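Local atomic coordinates of fanconi-associated nuclease 1 homolog (PDB entry 5Y7Q), a protein that belongs to the Fanconi-associated nuclease 1 family and is a bacterial nuclease homolog that carries a helix-turn-helix, a SAP and a VRR-NUC domain. Residues Pro370-Leu375 with Phe561-Glu566; Asp528-Trp533 with Tyr539-Val544; Glu543-Gly548 with Asp553-Trp558. One frame throughout, in Å; residues are numbered along the deposited sequence.

Contact 1 of 3, residues Pro370-Leu375 with Phe561-Glu566; sequences PEIDRL and FCRERE
Arg-563 reaches from the C-terminal part of helix 553-564 to the chain leading into strand 374-380, and its side chain makes nearly the whole of this surface contact. CA of Ile-372 sits over one face of the Arg-563 guanidinium, toward its rim, 3.8 Å from NH2, and the CG2 methyl approaches the same nitrogen. Nearer the helix, CD of Arg-563 comes within 3.6 Å of O of Pro-370 and also touches the proline CB. At the far end, NH1 of Arg-563 stands 3.8 Å from CB of Asp-373. With CG of Asp-373 opposite its backbone N (chi1 160°), the opposite charges are near but not in contact, OD2 of Asp-373 lying 5.2 Å from NH1 of Arg-563. No hydrogen bond or salt bridge joins the segments, and the contact is one of van der Waals packing. CG of Arg-563 lies between the backbone N and the carbonyl carbon (chi1 81°), and the chain, straight at chi2, turns at chi3 (75°) to bring the guanidinium against Ile-372 and Asp-373. Asp-373 and Leu-375 are fixed by backbone hydrogen bonds to Val-571 of strand 569-577. The helix end touches that strand through Cys-562 and Arg-563, and helix 505-517 through Phe-561.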
loop_
_atom_site.group_PDB
_atom_site.type_symbol
_atom_site.label_atom_id
_atom_site.label_comp_id
_atom_site.label_asym_id
_atom_site.label_seq_id
_atom_site.Cartn_x
_atom_site.Cartn_y
_atom_site.Cartn_z
ATOM N N PRO A 370 -31.089 14.043 -1.507
ATOM C CA PRO A 370 -31.678 14.167 -2.848
ATOM C C PRO A 370 -32.366 12.888 -3.298
ATOM O O PRO A 370 -32.147 12.430 -4.424
ATOM C CB PRO A 370 -30.470 14.496 -3.736
ATOM C CG PRO A 370 -29.308 13.861 -3.033
ATOM C CD PRO A 370 -29.613 13.989 -1.553
ATOM N N GLU A 371 -33.204 12.325 -2.420
ATOM C CA GLU A 371 -34.125 11.240 -2.740
ATOM C C GLU A 371 -33.466 10.173 -3.606
ATOM O O GLU A 371 -33.685 10.137 -4.822
ATOM C CB GLU A 371 -35.385 11.804 -3.402
ATOM C CG GLU A 371 -35.960 12.987 -2.624
ATOM C CD GLU A 371 -37.425 13.255 -2.917
ATOM O OE1 GLU A 371 -38.090 12.381 -3.513
ATOM O OE2 GLU A 371 -37.908 14.345 -2.537
ATOM N N ILE A 372 -32.604 9.353 -2.997
ATOM C CA ILE A 372 -31.931 8.291 -3.734
ATOM C C ILE A 372 -32.956 7.478 -4.502
ATOM O O ILE A 372 -34.011 7.107 -3.974
ATOM C CB ILE A 372 -31.119 7.386 -2.785
ATOM C CG1 ILE A 372 -31.996 6.888 -1.626
ATOM C CG2 ILE A 372 -29.861 8.104 -2.286
ATOM C CD1 ILE A 372 -31.222 6.341 -0.437
ATOM N N ASP A 373 -32.630 7.165 -5.748
ATOM C CA ASP A 373 -33.587 6.514 -6.628
ATOM C C ASP A 373 -33.442 5.020 -6.386
ATOM O O ASP A 373 -32.514 4.383 -6.880
ATOM C CB ASP A 373 -33.292 6.899 -8.071
ATOM C CG ASP A 373 -33.894 5.944 -9.062
ATOM O OD1 ASP A 373 -35.079 5.573 -8.900
ATOM O OD2 ASP A 373 -33.172 5.571 -10.010
ATOM N N ARG A 374 -34.396 4.440 -5.672
ATOM C CA ARG A 374 -34.185 3.144 -5.061
ATOM C C ARG A 374 -35.113 2.109 -5.654
ATOM O O ARG A 374 -36.192 2.418 -6.151
ATOM C CB ARG A 374 -34.369 3.187 -3.547
ATOM C CG ARG A 374 -35.776 3.349 -3.044
ATOM C CD ARG A 374 -35.750 3.442 -1.520
ATOM N NE ARG A 374 -35.784 2.139 -0.844
ATOM C CZ ARG A 374 -35.161 1.870 0.309
ATOM N NH1 ARG A 374 -35.260 0.661 0.861
ATOM N NH2 ARG A 374 -34.418 2.804 0.901
ATOM N N LEU A 375 -34.650 0.876 -5.614
ATOM C CA LEU A 375 -35.333 -0.252 -6.213
ATOM C C LEU A 375 -35.277 -1.374 -5.194
ATOM O O LEU A 375 -34.192 -1.865 -4.871
ATOM C CB LEU A 375 -34.663 -0.645 -7.526
ATOM C CG LEU A 375 -34.958 -2.036 -8.080
ATOM C CD1 LEU A 375 -36.349 -2.139 -8.779
ATOM C CD2 LEU A 375 -33.811 -2.454 -8.994
ATOM N N PHE A 561 -23.011 13.081 -7.457
ATOM C CA PHE A 561 -22.375 13.516 -8.692
ATOM C C PHE A 561 -23.108 12.975 -9.908
ATOM O O PHE A 561 -23.351 13.700 -10.881
ATOM C CB PHE A 561 -20.918 13.069 -8.705
ATOM C CG PHE A 561 -20.210 13.408 -9.971
ATOM C CD1 PHE A 561 -19.678 14.673 -10.159
ATOM C CD2 PHE A 561 -20.092 12.474 -10.990
ATOM C CE1 PHE A 561 -19.015 15.000 -11.336
ATOM C CE2 PHE A 561 -19.440 12.799 -12.176
ATOM C CZ PHE A 561 -18.897 14.062 -12.349
ATOM N N CYS A 562 -23.465 11.693 -9.870
ATOM C CA CYS A 562 -24.146 11.070 -10.999
ATOM C C CYS A 562 -25.542 11.653 -11.216
ATOM O O CYS A 562 -25.928 11.946 -12.355
ATOM C CB CYS A 562 -24.222 9.561 -10.787
ATOM S SG CYS A 562 -22.728 8.655 -11.240
ATOM N N ARG A 563 -26.318 11.831 -10.151
ATOM C CA ARG A 563 -27.663 12.343 -10.364
ATOM C C ARG A 563 -27.698 13.858 -10.486
ATOM O O ARG A 563 -28.784 14.415 -10.636
ATOM C CB ARG A 563 -28.624 11.860 -9.260
ATOM C CG ARG A 563 -28.612 12.625 -7.928
ATOM C CD ARG A 563 -29.606 12.000 -6.917
ATOM N NE ARG A 563 -29.142 10.731 -6.332
ATOM C CZ ARG A 563 -29.495 9.506 -6.744
ATOM N NH1 ARG A 563 -30.337 9.342 -7.762
ATOM N NH2 ARG A 563 -29.007 8.432 -6.128
ATOM N N GLU A 564 -26.554 14.544 -10.429
ATOM C CA GLU A 564 -26.510 15.926 -10.903
ATOM C C GLU A 564 -26.193 16.035 -12.391
ATOM O O GLU A 564 -26.353 17.115 -12.971
ATOM C CB GLU A 564 -25.485 16.735 -10.107
ATOM C CG GLU A 564 -25.924 17.056 -8.686
ATOM C CD GLU A 564 -24.772 17.494 -7.794
ATOM O OE1 GLU A 564 -23.594 17.324 -8.198
ATOM O OE2 GLU A 564 -25.049 18.006 -6.687
ATOM N N ARG A 565 -25.730 14.950 -13.005
ATOM C CA ARG A 565 -25.532 14.843 -14.445
ATOM C C ARG A 565 -26.683 14.152 -15.157
ATOM O O ARG A 565 -26.588 13.909 -16.366
ATOM C CB ARG A 565 -24.246 14.069 -14.751
ATOM C CG ARG A 565 -23.056 14.936 -15.013
ATOM C CD ARG A 565 -22.326 15.173 -13.746
ATOM N NE ARG A 565 -21.072 15.843 -14.024
ATOM C CZ ARG A 565 -20.743 17.030 -13.544
ATOM N NH1 ARG A 565 -21.597 17.667 -12.749
ATOM N NH2 ARG A 565 -19.560 17.565 -13.852
ATOM N N GLU A 566 -27.744 13.796 -14.440
ATOM C CA GLU A 566 -28.754 12.873 -14.957
ATOM C C GLU A 566 -28.061 11.648 -15.559
ATOM O O GLU A 566 -28.269 11.268 -16.714
ATOM C CB GLU A 566 -29.702 13.557 -15.960
ATOM C CG GLU A 566 -30.619 14.664 -15.365
ATOM C CD GLU A 566 -32.121 14.473 -15.678
ATOM O OE1 GLU A 566 -32.492 13.464 -16.322
ATOM O OE2 GLU A 566 -32.941 15.336 -15.272
#

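Contact 2 of 3, residues Asp528-Trp533 with Tyr539-Val544; sequences DLIQFW and YRMVEV
Strands 529-533 and 538-545 form an antiparallel hairpin, with Leu-529 facing Val-542 and Gln-531 facing Arg-540 as hydrogen-bonded pairs. Each pair is closed by two backbone bonds; that from Gln-531 N to Arg-540 O is 2.8 Å long and almost straight (172°). Ile-530 with Met-541 and Phe-532 with Tyr-539 are the intervening non-hydrogen-bonded pairs, where CA-H groups of Met-541, Ile-530 and Tyr-539 point at carbonyl oxygens of the partner strand.

Apolar contacts line both faces. Ile-530 and Met-541 run side by side, CD1 of Ile-530 lying 3.8 Å from CE of Met-541, and the same CD1 meets CD2 of the Tyr-539 ring. Next to them CD1 of Phe-532 rests 3.7 Å from CB of Tyr-539. On the face of Leu-529 and Val-542, CD1 of Leu-529 touches CG2 of Val-544 at 3.9 Å. Trp-533 turns the edge of its indole to the backbone of Tyr-539 and to CB of Arg-540.

At the Asp-528 end the polar side chains take over. Glu-543, its CG opposite the backbone N (chi1 178°), bends at chi2 and brings OE1 to Asp-528 N, which donates to it (2.9 Å) nearly in line with the C-O bond. Asp-528 OD2 accepts from Val-544 N (2.8 Å) on its anti side. The two acidic groups, their planes 43° apart, come close, with OD2 of Asp-528 3.1 Å from OE2 of Glu-543.

Strand 402-405 pairs with the outer side of strand 529-533, and helix 388-396 covers Leu-529 and Val-544. An Asp just ahead of one strand, followed across a hairpin by Glu-X-Lys on the next, matches the signature of the PD-(D/E)XK nuclease fold, to which VRR-NUC domains belong.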
loop_
_atom_site.group_PDB
_atom_site.type_symbol
_atom_site.label_atom_id
_atom_site.label_comp_id
_atom_site.label_asym_id
_atom_site.label_seq_id
_atom_site.Cartn_x
_atom_site.Cartn_y
_atom_site.Cartn_z
ATOM N N ASP A 528 -21.683 -1.003 -7.217
ATOM C CA ASP A 528 -21.258 -2.395 -7.359
ATOM C C ASP A 528 -21.409 -2.867 -8.789
ATOM O O ASP A 528 -20.474 -3.437 -9.367
ATOM C CB ASP A 528 -22.067 -3.313 -6.434
ATOM C CG ASP A 528 -21.886 -2.993 -4.952
ATOM O OD1 ASP A 528 -20.730 -2.810 -4.484
ATOM O OD2 ASP A 528 -22.916 -2.952 -4.240
ATOM N N LEU A 529 -22.578 -2.632 -9.381
ATOM C CA LEU A 529 -22.948 -3.281 -10.623
ATOM C C LEU A 529 -23.153 -2.259 -11.725
ATOM O O LEU A 529 -23.419 -1.073 -11.491
ATOM C CB LEU A 529 -24.232 -4.104 -10.483
ATOM C CG LEU A 529 -24.366 -5.173 -9.412
ATOM C CD1 LEU A 529 -25.732 -5.818 -9.563
ATOM C CD2 LEU A 529 -23.289 -6.217 -9.497
ATOM N N ILE A 530 -23.065 -2.756 -12.941
ATOM C CA ILE A 530 -23.443 -1.982 -14.103
ATOM C C ILE A 530 -24.181 -2.916 -15.074
ATOM O O ILE A 530 -23.749 -4.048 -15.322
ATOM C CB ILE A 530 -22.196 -1.324 -14.728
ATOM C CG1 ILE A 530 -22.614 -0.352 -15.855
ATOM C CG2 ILE A 530 -21.164 -2.421 -15.162
ATOM C CD1 ILE A 530 -21.542 0.674 -16.294
ATOM N N GLN A 531 -25.318 -2.477 -15.588
ATOM C CA GLN A 531 -26.048 -3.300 -16.533
ATOM C C GLN A 531 -26.186 -2.563 -17.858
ATOM O O GLN A 531 -26.353 -1.336 -17.899
ATOM C CB GLN A 531 -27.423 -3.748 -15.999
ATOM C CG GLN A 531 -28.088 -2.876 -14.966
ATOM C CD GLN A 531 -29.578 -3.198 -14.845
ATOM O OE1 GLN A 531 -30.053 -4.197 -15.401
ATOM N NE2 GLN A 531 -30.321 -2.348 -14.139
ATOM N N PHE A 532 -26.078 -3.335 -18.934
ATOM C CA PHE A 532 -26.100 -2.839 -20.290
ATOM C C PHE A 532 -27.263 -3.472 -21.032
ATOM O O PHE A 532 -27.578 -4.658 -20.849
ATOM C CB PHE A 532 -24.790 -3.148 -21.024
ATOM C CG PHE A 532 -23.576 -2.494 -20.411
ATOM C CD1 PHE A 532 -23.410 -1.117 -20.460
ATOM C CD2 PHE A 532 -22.593 -3.263 -19.792
ATOM C CE1 PHE A 532 -22.292 -0.522 -19.895
ATOM C CE2 PHE A 532 -21.483 -2.675 -19.233
ATOM C CZ PHE A 532 -21.326 -1.313 -19.279
ATOM N N TRP A 533 -27.888 -2.661 -21.871
ATOM C CA TRP A 533 -28.865 -3.117 -22.848
ATOM C C TRP A 533 -28.239 -2.742 -24.185
ATOM O O TRP A 533 -28.379 -1.592 -24.648
ATOM C CB TRP A 533 -30.223 -2.457 -22.632
ATOM C CG TRP A 533 -30.945 -2.771 -21.314
ATOM C CD1 TRP A 533 -31.864 -3.767 -21.098
ATOM C CD2 TRP A 533 -30.848 -2.045 -20.072
ATOM N NE1 TRP A 533 -32.334 -3.712 -19.804
ATOM C CE2 TRP A 533 -31.737 -2.662 -19.154
ATOM C CE3 TRP A 533 -30.092 -0.943 -19.642
ATOM C CZ2 TRP A 533 -31.885 -2.216 -17.830
ATOM C CZ3 TRP A 533 -30.245 -0.500 -18.322
ATOM C CH2 TRP A 533 -31.134 -1.136 -17.436
ATOM N N TYR A 539 -27.266 2.091 -20.345
ATOM C CA TYR A 539 -26.638 1.539 -19.155
ATOM C C TYR A 539 -27.336 2.071 -17.920
ATOM O O TYR A 539 -27.979 3.123 -17.944
ATOM C CB TYR A 539 -25.135 1.861 -19.084
ATOM C CG TYR A 539 -24.810 3.232 -18.538
ATOM C CD1 TYR A 539 -25.007 4.368 -19.302
ATOM C CD2 TYR A 539 -24.293 3.389 -17.264
ATOM C CE1 TYR A 539 -24.712 5.620 -18.816
ATOM C CE2 TYR A 539 -23.989 4.654 -16.767
ATOM C CZ TYR A 539 -24.207 5.767 -17.548
ATOM O OH TYR A 539 -23.908 7.031 -17.074
ATOM N N ARG A 540 -27.210 1.309 -16.838
ATOM C CA ARG A 540 -27.547 1.801 -15.511
ATOM C C ARG A 540 -26.596 1.160 -14.508
ATOM O O ARG A 540 -26.321 -0.032 -14.611
ATOM C CB ARG A 540 -28.992 1.477 -15.151
ATOM C CG ARG A 540 -29.312 1.811 -13.736
ATOM C CD ARG A 540 -30.776 1.612 -13.364
ATOM N NE ARG A 540 -31.185 0.215 -13.438
ATOM C CZ ARG A 540 -32.251 -0.261 -12.815
ATOM N NH1 ARG A 540 -32.973 0.557 -12.075
ATOM N NH2 ARG A 540 -32.584 -1.543 -12.923
ATOM N N MET A 541 -26.108 1.946 -13.548
ATOM C CA MET A 541 -25.292 1.458 -12.440
ATOM C C MET A 541 -26.165 1.219 -11.228
ATOM O O MET A 541 -27.079 2.003 -10.945
ATOM C CB MET A 541 -24.210 2.458 -12.051
ATOM C CG MET A 541 -23.157 2.612 -13.086
ATOM S SD MET A 541 -22.168 4.085 -12.826
ATOM C CE MET A 541 -21.173 3.885 -14.278
ATOM N N VAL A 542 -25.857 0.162 -10.489
ATOM C CA VAL A 542 -26.660 -0.232 -9.339
ATOM C C VAL A 542 -25.741 -0.513 -8.157
ATOM O O VAL A 542 -24.941 -1.456 -8.196
ATOM C CB VAL A 542 -27.529 -1.463 -9.653
ATOM C CG1 VAL A 542 -28.412 -1.797 -8.461
ATOM C CG2 VAL A 542 -28.379 -1.240 -10.961
ATOM N N GLU A 543 -25.860 0.289 -7.110
ATOM C CA GLU A 543 -25.256 -0.050 -5.833
ATOM C C GLU A 543 -26.162 -1.025 -5.089
ATOM O O GLU A 543 -27.357 -0.760 -4.914
ATOM C CB GLU A 543 -25.022 1.213 -5.000
ATOM C CG GLU A 543 -24.428 0.956 -3.618
ATOM C CD GLU A 543 -23.072 0.245 -3.654
ATOM O OE1 GLU A 543 -22.414 0.242 -4.723
ATOM O OE2 GLU A 543 -22.665 -0.314 -2.602
ATOM N N VAL A 544 -25.596 -2.155 -4.651
ATOM C CA VAL A 544 -26.341 -3.202 -3.952
ATOM C C VAL A 544 -26.165 -3.066 -2.441
ATOM O O VAL A 544 -25.051 -2.856 -1.950
ATOM C CB VAL A 544 -25.889 -4.590 -4.434
ATOM C CG1 VAL A 544 -26.529 -5.662 -3.608
ATOM C CG2 VAL A 544 -26.255 -4.778 -5.892
#

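Contact 3 of 3, residues Glu543-Gly548 with Asp553-Trp558; sequences EVKGPG and DNQLRW
Gln-555 has its CG beside the backbone N (chi1 -62°) and stays extended beyond it, reaching out from the first turn of its helix, while Glu-543 bends at chi2 (59°); together these torsions bring NE2 of Gln-555 to 2.6 Å from OE2 of Glu-543. The two residues belong to the beta-alpha-beta unit made by strand 538-545, helix 553-564 and strand 569-577, in which the two strands are parallel neighbours in the sheet. Their side chains cross at about a right angle, and the carboxylate and amide planes are 67° apart. The other carboxylate oxygen, OE1, is engaged by the backbone N of Asp-528.

Lys-545, two residues further along the strand, comes at the amide from the opposite direction, its chain bent at chi2. Its ammonium group forms a long, weak ion pair, NZ of Lys-545 to OE2 of Glu-543 3.5 Å, and donates a hydrogen bond to the carbonyl of Arg-550 in the connecting loop. On the helix side, OE1 of Gln-555 accepts a hydrogen bond from the backbone N of Gln-552, which ties the amide to the residue just ahead of the helix. The cluster is buried in the protein, yet the contact's nearest atom is about 4 Å from the bound nucleic acid. Between the strand and helix side chains, NZ of Lys-545 ends 3.5 Å from OE1 of Gln-555.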
loop_
_atom_site.group_PDB
_atom_site.type_symbol
_atom_site.label_atom_id
_atom_site.label_comp_id
_atom_site.label_asym_id
_atom_site.label_seq_id
_atom_site.Cartn_x
_atom_site.Cartn_y
_atom_site.Cartn_z
ATOM N N GLU A 543 -25.860 0.289 -7.110
ATOM C CA GLU A 543 -25.256 -0.050 -5.833
ATOM C C GLU A 543 -26.162 -1.025 -5.089
ATOM O O GLU A 543 -27.357 -0.760 -4.914
ATOM C CB GLU A 543 -25.022 1.213 -5.000
ATOM C CG GLU A 543 -24.428 0.956 -3.618
ATOM C CD GLU A 543 -23.072 0.245 -3.654
ATOM O OE1 GLU A 543 -22.414 0.242 -4.723
ATOM O OE2 GLU A 543 -22.665 -0.314 -2.602
ATOM N N VAL A 544 -25.596 -2.155 -4.651
ATOM C CA VAL A 544 -26.341 -3.202 -3.952
ATOM C C VAL A 544 -26.165 -3.066 -2.441
ATOM O O VAL A 544 -25.051 -2.856 -1.950
ATOM C CB VAL A 544 -25.889 -4.590 -4.434
ATOM C CG1 VAL A 544 -26.529 -5.662 -3.608
ATOM C CG2 VAL A 544 -26.255 -4.778 -5.892
ATOM N N LYS A 545 -27.268 -3.179 -1.697
ATOM C CA LYS A 545 -27.239 -3.135 -0.237
ATOM C C LYS A 545 -28.093 -4.259 0.335
ATOM O O LYS A 545 -29.319 -4.256 0.176
ATOM C CB LYS A 545 -27.722 -1.773 0.283
ATOM C CG LYS A 545 -26.708 -0.636 0.093
ATOM C CD LYS A 545 -25.363 -0.990 0.719
ATOM C CE LYS A 545 -24.247 -0.064 0.265
ATOM N NZ LYS A 545 -22.937 -0.496 0.833
ATOM N N GLY A 546 -27.445 -5.203 1.030
ATOM C CA GLY A 546 -28.154 -6.254 1.725
ATOM C C GLY A 546 -28.691 -5.779 3.053
ATOM O O GLY A 546 -28.551 -4.610 3.435
ATOM N N PRO A 547 -29.345 -6.686 3.781
ATOM C CA PRO A 547 -29.746 -6.351 5.153
ATOM C C PRO A 547 -28.506 -6.006 5.974
ATOM O O PRO A 547 -27.449 -6.632 5.829
ATOM C CB PRO A 547 -30.436 -7.625 5.653
ATOM C CG PRO A 547 -30.724 -8.422 4.454
ATOM C CD PRO A 547 -29.698 -8.069 3.423
ATOM N N GLY A 548 -28.626 -4.970 6.805
ATOM C CA GLY A 548 -27.500 -4.523 7.602
ATOM C C GLY A 548 -26.412 -3.830 6.820
ATOM O O GLY A 548 -25.263 -3.776 7.279
ATOM N N ASP A 553 -19.815 7.043 2.789
ATOM C CA ASP A 553 -19.749 8.461 2.443
ATOM C C ASP A 553 -19.387 8.659 0.977
ATOM O O ASP A 553 -20.060 9.413 0.253
ATOM C CB ASP A 553 -18.734 9.165 3.339
ATOM C CG ASP A 553 -19.195 9.264 4.773
ATOM O OD1 ASP A 553 -18.509 9.942 5.575
ATOM O OD2 ASP A 553 -20.255 8.676 5.091
ATOM N N ASN A 554 -18.318 7.994 0.518
ATOM C CA ASN A 554 -17.865 8.183 -0.858
ATOM C C ASN A 554 -18.931 7.744 -1.857
ATOM O O ASN A 554 -19.180 8.437 -2.853
ATOM C CB ASN A 554 -16.535 7.449 -1.099
ATOM C CG ASN A 554 -16.587 5.958 -0.748
ATOM O OD1 ASN A 554 -17.443 5.502 0.004
ATOM N ND2 ASN A 554 -15.652 5.202 -1.289
ATOM N N GLN A 555 -19.580 6.604 -1.600
ATOM C CA GLN A 555 -20.686 6.169 -2.451
ATOM C C GLN A 555 -21.719 7.272 -2.597
ATOM O O GLN A 555 -22.172 7.558 -3.708
ATOM C CB GLN A 555 -21.333 4.908 -1.882
ATOM C CG GLN A 555 -20.399 3.713 -1.813
ATOM C CD GLN A 555 -21.025 2.515 -1.137
ATOM O OE1 GLN A 555 -21.645 2.632 -0.073
ATOM N NE2 GLN A 555 -20.878 1.355 -1.752
ATOM N N LEU A 556 -22.075 7.926 -1.481
ATOM C CA LEU A 556 -23.068 8.999 -1.519
ATOM C C LEU A 556 -22.600 10.163 -2.372
ATOM O O LEU A 556 -23.399 10.766 -3.099
ATOM C CB LEU A 556 -23.375 9.493 -0.110
ATOM C CG LEU A 556 -24.599 8.899 0.567
ATOM C CD1 LEU A 556 -24.613 9.312 2.028
ATOM C CD2 LEU A 556 -25.852 9.359 -0.161
ATOM N N ARG A 557 -21.319 10.528 -2.271
ATOM C CA ARG A 557 -20.837 11.606 -3.125
ATOM C C ARG A 557 -20.918 11.206 -4.591
ATOM O O ARG A 557 -21.255 12.029 -5.448
ATOM C CB ARG A 557 -19.417 12.000 -2.729
ATOM C CG ARG A 557 -19.248 12.070 -1.223
ATOM C CD ARG A 557 -17.980 12.805 -0.782
ATOM N NE ARG A 557 -16.965 11.914 -0.227
ATOM C CZ ARG A 557 -15.991 11.386 -0.953
ATOM N NH1 ARG A 557 -15.929 11.670 -2.250
ATOM N NH2 ARG A 557 -15.080 10.590 -0.395
ATOM N N TRP A 558 -20.649 9.938 -4.900
ATOM C CA TRP A 558 -20.738 9.534 -6.292
ATOM C C TRP A 558 -22.181 9.503 -6.784
ATOM O O TRP A 558 -22.453 9.846 -7.938
ATOM C CB TRP A 558 -20.064 8.186 -6.509
ATOM C CG TRP A 558 -19.385 8.277 -7.799
ATOM C CD1 TRP A 558 -19.962 8.195 -9.040
ATOM C CD2 TRP A 558 -18.008 8.584 -8.015
ATOM N NE1 TRP A 558 -19.012 8.398 -10.019
ATOM C CE2 TRP A 558 -17.805 8.642 -9.415
ATOM C CE3 TRP A 558 -16.922 8.793 -7.168
ATOM C CZ2 TRP A 558 -16.561 8.900 -9.976
ATOM C CZ3 TRP A 558 -15.698 9.052 -7.726
ATOM C CH2 TRP A 558 -15.522 9.104 -9.118
#

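Overall arrangement
All three contacts reach the five-stranded mixed sheet, their centres about 12 to 13 Å apart. Contacts 2 and 3 share Glu-543 and Val-544 on strand 538-545, and contacts 1 and 3 both use helix 553-564, its start in contact 3 and its end in contact 1. Along the chain residues 370-375 come first, then the hairpin of contact 2, which leads directly into contact 3, and last residues 561-566. Contacts 2 and 3 are thus nested inside the long loop closed by contact 1, which brings the helix end back to the chain entering edge strand 374-380. Contacts 2 and 3 are buried and together assemble the Asp and Glu-X-Lys positions near the nucleic acid, whereas contact 1 is on the surface.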